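Long-range contacts in glycoside Hydrolase Family 43_12 (Metagenome, PDB 7JVH), which probably hydrolyses glycosidic bonds in plant cell-wall polysaccharides such as xylan or arabinoxylan: residues Q438-L449 with I515-Y526; A456-Q465 with T557-K567. One frame throughout, in Å; residues are numbered along the deposited sequence.

Contact 1 pairs Q438-L449 with I515-Y526, and contact 2 pairs A456-Q465 with T557-K567; all four lie in the C-terminal concanavalin A-like domain. From the N terminus the chain meets Q438-L449, then A456-Q465, then I515-Y526 and last T557-K567 at the C terminus. Contact 1 closes a loop of 65 intervening residues and contact 2 one of 91; because the segments alternate, the two closures cross. Each belongs to a different antiparallel sheet, and the centres of the contacts are about 12 Å apart. Side chains from the two sheets meet between them: Tyr443 packs on Val561, and Leu449 on Ala459.

Contact 1: Q438-L449 with I515-Y526; sequences QQHIKYTAQTTL and ITLGVTTDGLNY
At the edge of the Tyr526 ring stand Gln438 OE1 and Tyr443 OH; Thr521 CB, from the same segment as the ring, lies over one face, 3.7 Å from the plane and offset toward the rim. The Gln438 amide stands almost upright to this ring, its plane 85° away. Tyr526 OH donates to Gln438 OE1 at 2.6 Å, in the carbonyl plane and on a lone pair. Gln438 NE2 donates to His440 O, which lies in the amide plane, so both ends of the amide are bonded and its rotation is fixed. The Tyr443 ring has Gln438 NE2 and Ala445 CB at its edge, and Thr521 CG2 reaches Tyr443 CD2 obliquely at 3.2 Å.

The backbones form an antiparallel pair, with strand axes 162° apart. Thr521 N to Tyr443 O is 2.8 Å with 173° at the hydrogen, and reciprocal bonds join Ala445 with Val519, Thr447 with Leu517 and Leu449 with Ile515. On the face of Thr444 and Gln446, Thr448 OG1 and Thr516 OG1 are hydrogen-bonded at 2.6 Å. On the other face, Leu449 CD2 meets Ile515 CG2 at 3.7 Å.

Thr521 OG1 accepts from Gly523 N in an ST turn, and Asp522 OD1 takes Leu524 N and Asn525 N, fastening the start of strand 525-531. Lys442 NZ forms a salt bridge with Asp40, and Thr444 OG1 a hydrogen bond with Glu38. Charged groups thus keep to the partly exposed face, whereas the buried one is mainly apolar yet holds the Thr447 and Thr521 hydroxyls, Thr447 OG1 bonded to Asn32 O; Tyr526 OH has a second partner, Asn331 ND2.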
loop_
_atom_site.group_PDB
_atom_site.type_symbol
_atom_site.label_atom_id
_atom_site.label_comp_id
_atom_site.label_asym_id
_atom_site.label_seq_id
_atom_site.Cartn_x
_atom_site.Cartn_y
_atom_site.Cartn_z
ATOM N N GLN A 438 -8.673 -2.868 2.790
ATOM C CA GLN A 438 -9.650 -2.138 3.586
ATOM C C GLN A 438 -9.388 -0.653 3.330
ATOM O O GLN A 438 -8.379 -0.092 3.798
ATOM C CB GLN A 438 -9.540 -2.471 5.066
ATOM C CG GLN A 438 -10.495 -1.689 5.942
ATOM C CD GLN A 438 -10.702 -2.292 7.334
ATOM O OE1 GLN A 438 -10.218 -3.375 7.630
ATOM N NE2 GLN A 438 -11.447 -1.588 8.179
ATOM N N GLN A 439 -10.302 -0.020 2.579
ATOM C CA GLN A 439 -10.148 1.369 2.160
ATOM C C GLN A 439 -10.842 2.360 3.077
ATOM O O GLN A 439 -10.693 3.565 2.906
ATOM C CB GLN A 439 -10.625 1.542 0.719
ATOM C CG GLN A 439 -9.685 0.887 -0.281
ATOM C CD GLN A 439 -10.097 1.139 -1.710
ATOM O OE1 GLN A 439 -11.086 0.602 -2.178
ATOM N NE2 GLN A 439 -9.323 1.936 -2.418
ATOM N N HIS A 440 -11.570 1.846 4.071
ATOM C CA HIS A 440 -12.390 2.648 4.971
ATOM C C HIS A 440 -12.344 2.080 6.378
ATOM O O HIS A 440 -12.135 0.858 6.565
ATOM C CB HIS A 440 -13.862 2.619 4.514
ATOM C CG HIS A 440 -14.061 3.093 3.115
ATOM N ND1 HIS A 440 -13.827 2.286 2.027
ATOM C CD2 HIS A 440 -14.469 4.287 2.624
ATOM C CE1 HIS A 440 -14.079 2.969 0.922
ATOM N NE2 HIS A 440 -14.478 4.181 1.258
ATOM N N ILE A 441 -12.599 2.959 7.356
ATOM C CA ILE A 441 -12.720 2.545 8.754
ATOM C C ILE A 441 -14.041 1.798 8.931
ATOM O O ILE A 441 -14.099 0.766 9.600
ATOM C CB ILE A 441 -12.678 3.752 9.710
ATOM C CG1 ILE A 441 -11.421 4.591 9.471
ATOM C CG2 ILE A 441 -12.677 3.267 11.153
ATOM C CD1 ILE A 441 -11.410 5.885 10.249
ATOM N N LYS A 442 -15.098 2.344 8.325
ATOM C CA LYS A 442 -16.427 1.733 8.335
ATOM C C LYS A 442 -16.738 1.141 6.971
ATOM O O LYS A 442 -16.794 1.858 5.988
ATOM C CB LYS A 442 -17.488 2.763 8.675
ATOM C CG LYS A 442 -17.575 3.110 10.144
ATOM C CD LYS A 442 -18.633 4.182 10.367
ATOM C CE LYS A 442 -18.774 4.482 11.850
ATOM N NZ LYS A 442 -19.801 5.555 12.071
ATOM N N TYR A 443 -16.918 -0.179 6.918
ATOM C CA TYR A 443 -17.256 -0.851 5.677
ATOM C C TYR A 443 -18.148 -2.071 5.921
ATOM O O TYR A 443 -18.331 -2.529 7.048
ATOM C CB TYR A 443 -16.000 -1.201 4.836
ATOM C CG TYR A 443 -15.304 -2.495 5.181
ATOM C CD1 TYR A 443 -15.657 -3.689 4.549
ATOM C CD2 TYR A 443 -14.273 -2.533 6.118
ATOM C CE1 TYR A 443 -15.027 -4.876 4.852
ATOM C CE2 TYR A 443 -13.615 -3.714 6.410
ATOM C CZ TYR A 443 -14.002 -4.880 5.783
ATOM O OH TYR A 443 -13.360 -6.066 6.105
ATOM N N THR A 444 -18.727 -2.544 4.821
ATOM C CA THR A 444 -19.618 -3.672 4.773
ATOM C C THR A 444 -19.254 -4.372 3.487
ATOM O O THR A 444 -19.109 -3.735 2.451
ATOM C CB THR A 444 -21.112 -3.245 4.750
ATOM O OG1 THR A 444 -21.413 -2.506 5.936
ATOM C CG2 THR A 444 -22.041 -4.448 4.673
ATOM N N ALA A 445 -19.079 -5.694 3.570
ATOM C CA ALA A 445 -18.695 -6.499 2.432
ATOM C C ALA A 445 -19.427 -7.811 2.502
ATOM O O ALA A 445 -19.803 -8.265 3.590
ATOM C CB ALA A 445 -17.186 -6.720 2.456
ATOM N N GLN A 446 -19.635 -8.418 1.333
ATOM C CA GLN A 446 -20.158 -9.765 1.256
ATOM C C GLN A 446 -19.644 -10.514 0.037
ATOM O O GLN A 446 -19.260 -9.909 -0.959
ATOM C CB GLN A 446 -21.677 -9.723 1.221
ATOM C CG GLN A 446 -22.231 -8.779 0.178
ATOM C CD GLN A 446 -23.630 -9.145 -0.227
ATOM O OE1 GLN A 446 -24.587 -8.511 0.192
ATOM N NE2 GLN A 446 -23.750 -10.175 -1.051
ATOM N N THR A 447 -19.638 -11.845 0.131
ATOM C CA THR A 447 -19.259 -12.710 -0.972
ATOM C C THR A 447 -20.273 -13.839 -1.083
ATOM O O THR A 447 -20.874 -14.252 -0.093
ATOM C CB THR A 447 -17.814 -13.265 -0.798
ATOM O OG1 THR A 447 -17.381 -13.855 -2.027
ATOM C CG2 THR A 447 -17.724 -14.305 0.330
ATOM N N THR A 448 -20.461 -14.323 -2.309
ATOM C CA THR A 448 -21.411 -15.379 -2.631
ATOM C C THR A 448 -20.634 -16.496 -3.294
ATOM O O THR A 448 -19.864 -16.253 -4.225
ATOM C CB THR A 448 -22.524 -14.866 -3.569
ATOM O OG1 THR A 448 -23.186 -13.780 -2.934
ATOM C CG2 THR A 448 -23.539 -15.939 -3.865
ATOM N N LEU A 449 -20.838 -17.720 -2.804
ATOM C CA LEU A 449 -20.026 -18.853 -3.219
ATOM C C LEU A 449 -20.861 -20.107 -3.376
ATOM O O LEU A 449 -21.840 -20.312 -2.665
ATOM C CB LEU A 449 -18.826 -19.093 -2.268
ATOM C CG LEU A 449 -19.065 -19.732 -0.894
ATOM C CD1 LEU A 449 -17.938 -20.643 -0.463
ATOM C CD2 LEU A 449 -19.286 -18.650 0.146
ATOM N N ILE A 515 -24.326 -19.839 -1.158
ATOM C CA ILE A 515 -24.444 -19.175 0.135
ATOM C C ILE A 515 -23.699 -17.845 0.085
ATOM O O ILE A 515 -22.686 -17.725 -0.614
ATOM C CB ILE A 515 -23.911 -20.074 1.278
ATOM C CG1 ILE A 515 -24.178 -19.439 2.650
ATOM C CG2 ILE A 515 -22.420 -20.367 1.112
ATOM C CD1 ILE A 515 -23.822 -20.355 3.804
ATOM N N THR A 516 -24.213 -16.849 0.810
ATOM C CA THR A 516 -23.561 -15.552 0.899
ATOM C C THR A 516 -23.012 -15.379 2.313
ATOM O O THR A 516 -23.722 -15.661 3.290
ATOM C CB THR A 516 -24.515 -14.383 0.504
ATOM O OG1 THR A 516 -24.663 -14.353 -0.914
ATOM C CG2 THR A 516 -23.970 -13.042 0.946
ATOM N N LEU A 517 -21.748 -14.943 2.408
ATOM C CA LEU A 517 -21.144 -14.589 3.677
ATOM C C LEU A 517 -20.891 -13.092 3.687
ATOM O O LEU A 517 -20.580 -12.504 2.650
ATOM C CB LEU A 517 -19.834 -15.362 3.889
ATOM C CG LEU A 517 -19.913 -16.891 3.777
ATOM C CD1 LEU A 517 -18.529 -17.482 4.059
ATOM C CD2 LEU A 517 -20.987 -17.480 4.693
ATOM N N GLY A 518 -21.030 -12.478 4.864
ATOM C CA GLY A 518 -20.921 -11.043 5.009
ATOM C C GLY A 518 -20.197 -10.650 6.280
ATOM O O GLY A 518 -20.233 -11.403 7.272
ATOM N N VAL A 519 -19.519 -9.492 6.236
ATOM C CA VAL A 519 -18.922 -8.886 7.400
ATOM C C VAL A 519 -19.137 -7.391 7.307
ATOM O O VAL A 519 -19.113 -6.814 6.209
ATOM C CB VAL A 519 -17.384 -9.225 7.528
ATOM C CG1 VAL A 519 -16.569 -8.614 6.397
ATOM C CG2 VAL A 519 -16.820 -8.766 8.869
ATOM N N THR A 520 -19.366 -6.761 8.461
ATOM C CA THR A 520 -19.520 -5.322 8.561
ATOM C C THR A 520 -18.750 -4.833 9.779
ATOM O O THR A 520 -18.744 -5.488 10.817
ATOM C CB THR A 520 -21.008 -4.891 8.667
ATOM O OG1 THR A 520 -21.109 -3.459 8.741
ATOM C CG2 THR A 520 -21.685 -5.508 9.912
ATOM N N THR A 521 -18.108 -3.669 9.637
ATOM C CA THR A 521 -17.376 -3.039 10.722
ATOM C C THR A 521 -17.826 -1.586 10.867
ATOM O O THR A 521 -17.883 -0.850 9.890
ATOM C CB THR A 521 -15.821 -3.121 10.537
ATOM O OG1 THR A 521 -15.182 -2.347 11.551
ATOM C CG2 THR A 521 -15.370 -2.592 9.170
ATOM N N ASP A 522 -18.126 -1.204 12.114
ATOM C CA ASP A 522 -18.490 0.141 12.489
ATOM C C ASP A 522 -17.287 0.962 12.952
ATOM O O ASP A 522 -17.452 2.004 13.564
ATOM C CB ASP A 522 -19.537 0.092 13.611
ATOM C CG ASP A 522 -18.997 -0.487 14.895
ATOM O OD1 ASP A 522 -17.857 -0.993 14.907
ATOM O OD2 ASP A 522 -19.738 -0.424 15.899
ATOM N N GLY A 523 -16.072 0.468 12.673
ATOM C CA GLY A 523 -14.831 1.103 13.090
ATOM C C GLY A 523 -14.314 0.618 14.429
ATOM O O GLY A 523 -13.121 0.755 14.692
ATOM N N LEU A 524 -15.203 0.065 15.267
ATOM C CA LEU A 524 -14.867 -0.456 16.587
ATOM C C LEU A 524 -14.837 -1.981 16.654
ATOM O O LEU A 524 -14.000 -2.550 17.350
ATOM C CB LEU A 524 -15.827 0.064 17.662
ATOM C CG LEU A 524 -15.689 1.553 18.069
ATOM C CD1 LEU A 524 -16.813 1.975 19.010
ATOM C CD2 LEU A 524 -14.343 1.935 18.681
ATOM N N ASN A 525 -15.783 -2.635 15.970
ATOM C CA ASN A 525 -15.889 -4.107 15.908
ATOM C C ASN A 525 -16.294 -4.617 14.542
ATOM O O ASN A 525 -16.809 -3.863 13.736
ATOM C CB ASN A 525 -16.875 -4.650 16.952
ATOM C CG ASN A 525 -16.428 -4.364 18.359
ATOM O OD1 ASN A 525 -15.558 -5.076 18.922
ATOM N ND2 ASN A 525 -17.014 -3.353 18.962
ATOM N N TYR A 526 -15.989 -5.885 14.270
ATOM C CA TYR A 526 -16.370 -6.576 13.048
ATOM C C TYR A 526 -17.450 -7.571 13.449
ATOM O O TYR A 526 -17.327 -8.246 14.472
ATOM C CB TYR A 526 -15.177 -7.342 12.464
ATOM C CG TYR A 526 -14.115 -6.512 11.792
ATOM C CD1 TYR A 526 -13.138 -5.856 12.530
ATOM C CD2 TYR A 526 -14.072 -6.403 10.405
ATOM C CE1 TYR A 526 -12.150 -5.104 11.906
ATOM C CE2 TYR A 526 -13.095 -5.645 9.770
ATOM C CZ TYR A 526 -12.128 -5.003 10.537
ATOM O OH TYR A 526 -11.137 -4.253 9.944
#

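Contact 2: A456-Q465 with T557-K567; sequences AQKAGLICYQ and TGALVGMGVFK
An antiparallel pair inside a six-stranded sheet of the concanavalin A-like domain is formed where strand 458-464 meets strand 560-566, the last strand of the chain. Their axes run 145° apart and approach to 4.5 Å. Eight backbone hydrogen bonds, two for each pair, join Lys458 with Phe566, Gly460 with Gly564, Ile462 with Gly562 and Tyr464 with Leu560; Ile462 N to Gly562 O spans 2.8 Å.

Three glycines, Gly460, Gly562 and Gly564, leave the face of Ile462 with few side chains along its middle. Ile462 CG1 lies anti to the carbonyl carbon (chi1 -51°), which carries CD1 over Gly564 CA to the edge of the Phe566 ring, 3.6 Å from CZ. Tyr464 and Leu560 lie side by side, their CD1 atoms 4.1 Å apart. The opposite face, with Ala459, Leu461, Val561 and Val565 beside Cys463 and selenomethionine Met563, is apolar: Ala459 CB meets Val565 CG1 at 3.9 Å, and Leu461 CD1 rests near Val561 CG2.

Gln465, bent at chi2 (48°), turns its amide to Thr557. Its NE2 donates to Thr557 O at 3.3 Å from above the carbonyl plane, and also to Leu548 O, so two carbonyls hold this nitrogen. At the far end the Lys458 and Lys567 chains cross at about a right angle, CE to CE 3.6 Å.

Strand 469-477 continues the sheet beyond 458-464, and strand 433-437 borders 560-566, with Phe435 packing on Ile462, Leu560 and Tyr464. In the facing sheet, Val561 meets Phe33 and Tyr443, Met563 meets Phe30, Phe33 and Thr447 (strands 28-37 and 442-451), and Leu461 meets Val519.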
loop_
_atom_site.group_PDB
_atom_site.type_symbol
_atom_site.label_atom_id
_atom_site.label_comp_id
_atom_site.label_asym_id
_atom_site.label_seq_id
_atom_site.Cartn_x
_atom_site.Cartn_y
_atom_site.Cartn_z
ATOM N N ALA A 456 -15.086 -31.144 -0.261
ATOM C CA ALA A 456 -15.290 -31.094 1.184
ATOM C C ALA A 456 -14.367 -30.162 1.975
ATOM O O ALA A 456 -14.378 -30.153 3.215
ATOM C CB ALA A 456 -15.257 -32.497 1.765
ATOM N N GLN A 457 -13.619 -29.321 1.252
ATOM C CA GLN A 457 -12.619 -28.417 1.857
ATOM C C GLN A 457 -13.271 -27.227 2.581
ATOM O O GLN A 457 -14.457 -27.250 2.839
ATOM C CB GLN A 457 -11.616 -27.999 0.781
ATOM C CG GLN A 457 -10.901 -29.194 0.174
ATOM C CD GLN A 457 -9.945 -28.857 -0.944
ATOM O OE1 GLN A 457 -10.063 -27.838 -1.612
ATOM N NE2 GLN A 457 -8.997 -29.744 -1.163
ATOM N N LYS A 458 -12.489 -26.203 2.919
ATOM C CA LYS A 458 -12.985 -24.997 3.566
ATOM C C LYS A 458 -12.984 -23.829 2.579
ATOM O O LYS A 458 -12.022 -23.634 1.853
ATOM C CB LYS A 458 -12.105 -24.638 4.768
ATOM C CG LYS A 458 -11.731 -25.802 5.660
ATOM C CD LYS A 458 -10.979 -25.284 6.883
ATOM C CE LYS A 458 -10.654 -26.406 7.860
ATOM N NZ LYS A 458 -9.919 -25.870 9.030
ATOM N N ALA A 459 -14.067 -23.052 2.584
ATOM C CA ALA A 459 -14.226 -21.911 1.690
ATOM C C ALA A 459 -15.008 -20.821 2.398
ATOM O O ALA A 459 -16.050 -21.098 3.009
ATOM C CB ALA A 459 -14.954 -22.323 0.422
ATOM N N GLY A 460 -14.494 -19.587 2.344
ATOM C CA GLY A 460 -15.102 -18.500 3.068
ATOM C C GLY A 460 -14.532 -17.116 2.888
ATOM O O GLY A 460 -13.943 -16.798 1.862
ATOM N N LEU A 461 -14.738 -16.293 3.919
ATOM C CA LEU A 461 -14.523 -14.859 3.888
ATOM C C LEU A 461 -13.534 -14.508 4.978
ATOM O O LEU A 461 -13.657 -14.991 6.100
ATOM C CB LEU A 461 -15.872 -14.145 4.133
ATOM C CG LEU A 461 -15.860 -12.647 4.407
ATOM C CD1 LEU A 461 -15.528 -11.858 3.149
ATOM C CD2 LEU A 461 -17.205 -12.248 4.975
ATOM N N ILE A 462 -12.583 -13.628 4.649
ATOM C CA ILE A 462 -11.432 -13.334 5.500
ATOM C C ILE A 462 -11.215 -11.831 5.686
ATOM O O ILE A 462 -11.245 -11.070 4.717
ATOM C CB ILE A 462 -10.129 -13.903 4.896
ATOM C CG1 ILE A 462 -10.295 -15.372 4.524
ATOM C CG2 ILE A 462 -8.977 -13.714 5.875
ATOM C CD1 ILE A 462 -9.100 -15.968 3.834
ATOM N N CYS A 463 -10.986 -11.429 6.942
ATOM C CA CYS A 463 -10.428 -10.134 7.307
ATOM C C CYS A 463 -9.011 -10.398 7.888
ATOM O O CYS A 463 -8.863 -11.097 8.897
ATOM C CB CYS A 463 -11.339 -9.422 8.316
ATOM S SG CYS A 463 -13.065 -9.219 7.767
ATOM N N TYR A 464 -7.991 -9.819 7.237
ATOM C CA TYR A 464 -6.590 -10.189 7.411
ATOM C C TYR A 464 -5.699 -8.965 7.618
ATOM O O TYR A 464 -5.628 -8.095 6.757
ATOM C CB TYR A 464 -6.123 -10.899 6.137
ATOM C CG TYR A 464 -4.769 -11.575 6.200
ATOM C CD1 TYR A 464 -3.590 -10.875 5.911
ATOM C CD2 TYR A 464 -4.667 -12.938 6.471
ATOM C CE1 TYR A 464 -2.357 -11.510 5.945
ATOM C CE2 TYR A 464 -3.443 -13.582 6.472
ATOM C CZ TYR A 464 -2.287 -12.856 6.222
ATOM O OH TYR A 464 -1.028 -13.436 6.249
ATOM N N GLN A 465 -4.998 -8.924 8.755
ATOM C CA GLN A 465 -3.909 -7.973 8.998
ATOM C C GLN A 465 -2.575 -8.693 8.759
ATOM O O GLN A 465 -1.776 -8.286 7.909
ATOM C CB GLN A 465 -4.006 -7.412 10.413
ATOM C CG GLN A 465 -2.842 -6.552 10.903
ATOM C CD GLN A 465 -2.400 -5.472 9.914
ATOM O OE1 GLN A 465 -1.249 -5.484 9.510
ATOM N NE2 GLN A 465 -3.296 -4.559 9.518
ATOM N N THR A 557 1.489 -2.341 7.114
ATOM C CA THR A 557 0.362 -2.643 6.221
ATOM C C THR A 557 -1.029 -2.441 6.813
ATOM O O THR A 557 -1.217 -2.529 8.017
ATOM C CB THR A 557 0.419 -4.086 5.732
ATOM O OG1 THR A 557 0.452 -4.981 6.875
ATOM C CG2 THR A 557 1.617 -4.280 4.826
ATOM N N GLY A 558 -1.992 -2.198 5.924
ATOM C CA GLY A 558 -3.395 -2.107 6.292
ATOM C C GLY A 558 -4.100 -3.468 6.200
ATOM O O GLY A 558 -3.655 -4.358 5.519
ATOM N N ALA A 559 -5.244 -3.574 6.866
ATOM C CA ALA A 559 -6.074 -4.765 6.813
ATOM C C ALA A 559 -6.588 -5.020 5.405
ATOM O O ALA A 559 -6.636 -4.111 4.568
ATOM C CB ALA A 559 -7.241 -4.656 7.792
ATOM N N LEU A 560 -6.976 -6.277 5.168
ATOM C CA LEU A 560 -7.469 -6.755 3.890
ATOM C C LEU A 560 -8.777 -7.492 4.142
ATOM O O LEU A 560 -9.009 -8.001 5.228
ATOM C CB LEU A 560 -6.462 -7.711 3.247
ATOM C CG LEU A 560 -5.035 -7.169 3.070
ATOM C CD1 LEU A 560 -4.075 -8.300 2.769
ATOM C CD2 LEU A 560 -4.963 -6.112 1.971
ATOM N N VAL A 561 -9.627 -7.552 3.115
ATOM C CA VAL A 561 -10.822 -8.350 3.131
ATOM C C VAL A 561 -10.849 -9.120 1.823
ATOM O O VAL A 561 -10.502 -8.594 0.773
ATOM C CB VAL A 561 -12.097 -7.482 3.329
ATOM C CG1 VAL A 561 -12.350 -6.570 2.138
ATOM C CG2 VAL A 561 -13.315 -8.360 3.601
ATOM N N GLY A 562 -11.237 -10.392 1.891
ATOM C CA GLY A 562 -11.262 -11.222 0.713
ATOM C C GLY A 562 -11.883 -12.594 0.935
ATOM O O GLY A 562 -12.423 -12.873 2.000
HETATM N N MSE A 563 -11.782 -13.431 -0.098
HETATM C CA MSE A 563 -12.274 -14.789 -0.044
HETATM C C MSE A 563 -11.081 -15.741 -0.153
HETATM O O MSE A 563 -10.073 -15.426 -0.772
HETATM C CB MSE A 563 -13.354 -15.000 -1.115
HETATM C CG MSE A 563 -12.937 -14.731 -2.544
HETATM SE SE MSE A 563 -14.199 -13.608 -3.597
HETATM C CE MSE A 563 -13.055 -12.119 -4.134
ATOM N N GLY A 564 -11.195 -16.915 0.483
ATOM C CA GLY A 564 -10.132 -17.899 0.456
ATOM C C GLY A 564 -10.601 -19.311 0.685
ATOM O O GLY A 564 -11.736 -19.531 1.070
ATOM N N VAL A 565 -9.691 -20.265 0.459
ATOM C CA VAL A 565 -9.949 -21.690 0.593
ATOM C C VAL A 565 -8.762 -22.369 1.288
ATOM O O VAL A 565 -7.604 -21.989 1.075
ATOM C CB VAL A 565 -10.223 -22.338 -0.776
ATOM C CG1 VAL A 565 -11.499 -21.767 -1.375
ATOM C CG2 VAL A 565 -9.070 -22.106 -1.719
ATOM N N PHE A 566 -9.071 -23.361 2.131
ATOM C CA PHE A 566 -8.103 -24.007 3.005
ATOM C C PHE A 566 -8.412 -25.498 3.153
ATOM O O PHE A 566 -9.455 -25.956 2.686
ATOM C CB PHE A 566 -8.135 -23.362 4.385
ATOM C CG PHE A 566 -7.908 -21.894 4.369
ATOM C CD1 PHE A 566 -6.629 -21.385 4.203
ATOM C CD2 PHE A 566 -8.968 -21.013 4.507
ATOM C CE1 PHE A 566 -6.400 -20.015 4.183
ATOM C CE2 PHE A 566 -8.762 -19.640 4.479
ATOM C CZ PHE A 566 -7.473 -19.140 4.345
ATOM N N LYS A 567 -7.492 -26.196 3.843
ATOM C CA LYS A 567 -7.467 -27.640 4.068
ATOM C C LYS A 567 -6.926 -28.246 2.792
ATOM O O LYS A 567 -5.880 -28.900 2.737
ATOM C CB LYS A 567 -8.837 -28.186 4.456
ATOM C CG LYS A 567 -8.883 -29.663 4.764
ATOM C CD LYS A 567 -10.322 -30.165 4.927
ATOM C CE LYS A 567 -11.052 -29.510 6.105
ATOM N NZ LYS A 567 -12.504 -29.841 6.157
ATOM O OXT LYS A 567 -7.507 -28.042 1.744
HETATM O O HOH W 1 0.630 -3.691 9.948
#